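Long-range contact in AvtR (Acidianus filamentous virus 6, PDB 4HV0), which is a transcriptional regulator of a hyperthermophilic archaeal virus and probably binds DNA through a ribbon-helix-helix fold: residues M2-E7 with Y62-C67. Numbering follows the deposited sequence.
Sequences MVTVEE and YYRINC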
loop_
_atom_site.group_PDB
_atom_site.type_symbol
_atom_site.label_atom_id
_atom_site.label_comp_id
_atom_site.label_asym_id
_atom_site.label_seq_id
_atom_site.Cartn_x
_atom_site.Cartn_y
_atom_site.Cartn_z
HETATM N N MSE A 2 -8.042 -4.629 -2.107
HETATM C CA MSE A 2 -6.820 -5.040 -2.869
HETATM C C MSE A 2 -6.126 -3.848 -3.492
HETATM O O MSE A 2 -6.773 -2.960 -4.044
HETATM C CB MSE A 2 -7.200 -6.049 -3.937
HETATM C CG MSE A 2 -6.007 -6.897 -4.353
HETATM SE SE MSE A 2 -5.768 -6.927 -6.304
HETATM C CE MSE A 2 -5.559 -4.979 -6.580
ATOM N N VAL A 3 -4.800 -3.826 -3.387
ATOM C CA VAL A 3 -3.940 -2.828 -4.012
ATOM C C VAL A 3 -3.043 -3.475 -5.093
ATOM O O VAL A 3 -2.705 -4.660 -5.018
ATOM C CB VAL A 3 -3.040 -2.206 -2.927
ATOM C CG1 VAL A 3 -2.224 -1.051 -3.490
ATOM C CG2 VAL A 3 -3.857 -1.782 -1.721
ATOM N N THR A 4 -2.656 -2.714 -6.109
ATOM C CA THR A 4 -1.638 -3.179 -7.062
ATOM C C THR A 4 -0.456 -2.240 -7.101
ATOM O O THR A 4 -0.626 -1.055 -7.354
ATOM C CB THR A 4 -2.179 -3.284 -8.474
ATOM O OG1 THR A 4 -3.449 -3.961 -8.446
ATOM C CG2 THR A 4 -1.196 -4.058 -9.298
ATOM N N VAL A 5 0.744 -2.759 -6.848
ATOM C CA VAL A 5 1.947 -1.931 -6.850
ATOM C C VAL A 5 3.046 -2.424 -7.785
ATOM O O VAL A 5 3.157 -3.594 -8.052
ATOM C CB VAL A 5 2.470 -1.745 -5.392
ATOM C CG1 VAL A 5 1.392 -1.078 -4.547
ATOM C CG2 VAL A 5 2.843 -3.086 -4.730
ATOM N N GLU A 6 3.917 -1.511 -8.207
ATOM C CA GLU A 6 5.131 -1.839 -8.929
ATOM C C GLU A 6 6.134 -2.584 -8.042
ATOM O O GLU A 6 6.117 -2.473 -6.811
ATOM C CB GLU A 6 5.850 -0.561 -9.279
ATOM C CG GLU A 6 5.251 0.352 -10.307
ATOM C CD GLU A 6 6.016 1.681 -10.340
ATOM O OE1 GLU A 6 7.207 1.683 -9.963
ATOM O OE2 GLU A 6 5.430 2.716 -10.746
ATOM N N GLU A 7 7.086 -3.262 -8.667
ATOM C CA GLU A 7 8.061 -4.081 -7.939
ATOM C C GLU A 7 8.932 -3.270 -6.961
ATOM O O GLU A 7 9.136 -3.675 -5.818
ATOM C CB GLU A 7 8.929 -4.819 -8.952
ATOM C CG GLU A 7 9.880 -5.841 -8.371
ATOM C CD GLU A 7 10.495 -6.712 -9.445
ATOM O OE1 GLU A 7 10.435 -6.322 -10.639
ATOM O OE2 GLU A 7 11.022 -7.790 -9.095
ATOM N N TYR A 62 3.991 -6.830 -11.295
ATOM C CA TYR A 62 3.077 -5.942 -10.596
ATOM C C TYR A 62 2.404 -6.751 -9.486
ATOM O O TYR A 62 1.661 -7.690 -9.752
ATOM C CB TYR A 62 2.009 -5.393 -11.569
ATOM C CG TYR A 62 2.561 -4.482 -12.637
ATOM C CD1 TYR A 62 2.735 -3.123 -12.401
ATOM C CD2 TYR A 62 2.939 -4.978 -13.877
ATOM C CE1 TYR A 62 3.256 -2.284 -13.368
ATOM C CE2 TYR A 62 3.450 -4.135 -14.866
ATOM C CZ TYR A 62 3.600 -2.792 -14.605
ATOM O OH TYR A 62 4.109 -1.962 -15.583
ATOM N N TYR A 63 2.662 -6.399 -8.233
ATOM C CA TYR A 63 2.193 -7.212 -7.113
ATOM C C TYR A 63 0.780 -6.832 -6.717
ATOM O O TYR A 63 0.453 -5.675 -6.625
ATOM C CB TYR A 63 3.158 -7.097 -5.943
ATOM C CG TYR A 63 4.507 -7.733 -6.221
ATOM C CD1 TYR A 63 4.835 -8.996 -5.714
ATOM C CD2 TYR A 63 5.452 -7.072 -7.002
ATOM C CE1 TYR A 63 6.074 -9.566 -5.975
ATOM C CE2 TYR A 63 6.689 -7.631 -7.266
ATOM C CZ TYR A 63 6.998 -8.876 -6.755
ATOM O OH TYR A 63 8.238 -9.421 -7.023
ATOM N N ARG A 64 -0.060 -7.834 -6.508
ATOM C CA ARG A 64 -1.425 -7.648 -6.030
ATOM C C ARG A 64 -1.436 -7.917 -4.519
ATOM O O ARG A 64 -1.123 -9.019 -4.087
ATOM C CB ARG A 64 -2.374 -8.616 -6.730
ATOM C CG ARG A 64 -2.615 -8.324 -8.198
ATOM C CD ARG A 64 -4.032 -8.689 -8.608
ATOM N NE ARG A 64 -4.295 -8.309 -9.998
ATOM C CZ ARG A 64 -4.492 -7.060 -10.432
ATOM N NH1 ARG A 64 -4.457 -6.021 -9.598
ATOM N NH2 ARG A 64 -4.729 -6.840 -11.723
ATOM N N ILE A 65 -1.782 -6.917 -3.716
ATOM C CA ILE A 65 -1.722 -7.040 -2.256
ATOM C C ILE A 65 -3.109 -7.025 -1.634
ATOM O O ILE A 65 -3.896 -6.107 -1.865
ATOM C CB ILE A 65 -0.904 -5.907 -1.629
ATOM C CG1 ILE A 65 0.563 -5.992 -2.030
ATOM C CG2 ILE A 65 -0.954 -6.004 -0.112
ATOM C CD1 ILE A 65 1.375 -4.792 -1.604
ATOM N N ASN A 66 -3.388 -8.040 -0.815
ATOM C CA ASN A 66 -4.660 -8.143 -0.102
ATOM C C ASN A 66 -4.681 -7.224 1.109
ATOM O O ASN A 66 -4.565 -7.658 2.251
ATOM C CB ASN A 66 -4.968 -9.594 0.306
ATOM C CG ASN A 66 -6.153 -10.175 -0.452
ATOM O OD1 ASN A 66 -6.764 -9.509 -1.284
ATOM N ND2 ASN A 66 -6.485 -11.420 -0.158
ATOM N N CYS A 67 -4.792 -5.934 0.845
ATOM C CA CYS A 67 -4.972 -4.995 1.916
ATOM C C CYS A 67 -6.458 -4.932 2.175
ATOM O O CYS A 67 -7.229 -4.640 1.259
ATOM C CB CYS A 67 -4.434 -3.629 1.544
ATOM S SG CYS A 67 -4.314 -2.608 3.006
#
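Tyr63 pairs with Val5 where strand 3-6 runs antiparallel to strand 60-65; it and Met2, which meets Arg64 farther along, have the most surface buried by the contact. The Tyr63 backbone makes two bonds to Val5: Val5 N reaches Tyr63 O at 2.9 Å, and Tyr63 N in turn donates to Val5 O through a more bent bond (146° at the hydrogen). The same exchange ties Val3 to Ile65, with Ile65 N 2.8 Å from Val3 O and nearly straight.

Beyond the backbone, the Tyr63 ring meets Glu7 at its edge, with Glu7 CG 3.8 Å from Tyr63 CE2. A tyrosine suits this place because its ring stacks on Tyr10 while its hydroxyl is hydrogen-bonded to Lys61. Val5 lies on the same side of the sheet and lays CG2 against Ile65 CD1 at 3.9 Å; chi1 of -59° puts CG1 anti to the carbonyl carbon, and CG2 then stands between the backbone N and the carbonyl carbon. Branched apolar residues fit here, for this face is covered by helices 7-19 and 24-36, and Ile65 packs on Leu13 and Ile28.

The other face carries Thr4 and Arg64. Here Met2, a selenomethionine, folds back through its bent chain and brings SE to within 3.4 Å of Arg64 CD, a flexible apolar chain crossing the aliphatic part of the arginine. The guanidinium continues beside Thr4, whose OG1 lies near its plane at the edge.

Glu6 stands at the N-cap position of helix 7-19, and its carboxylate forms a salt bridge with Lys93. A strand running straight into two helices is the ribbon-helix-helix plan of the CopG family; here that strand pairs within its own chain, as an outer strand of a three-stranded antiparallel sheet.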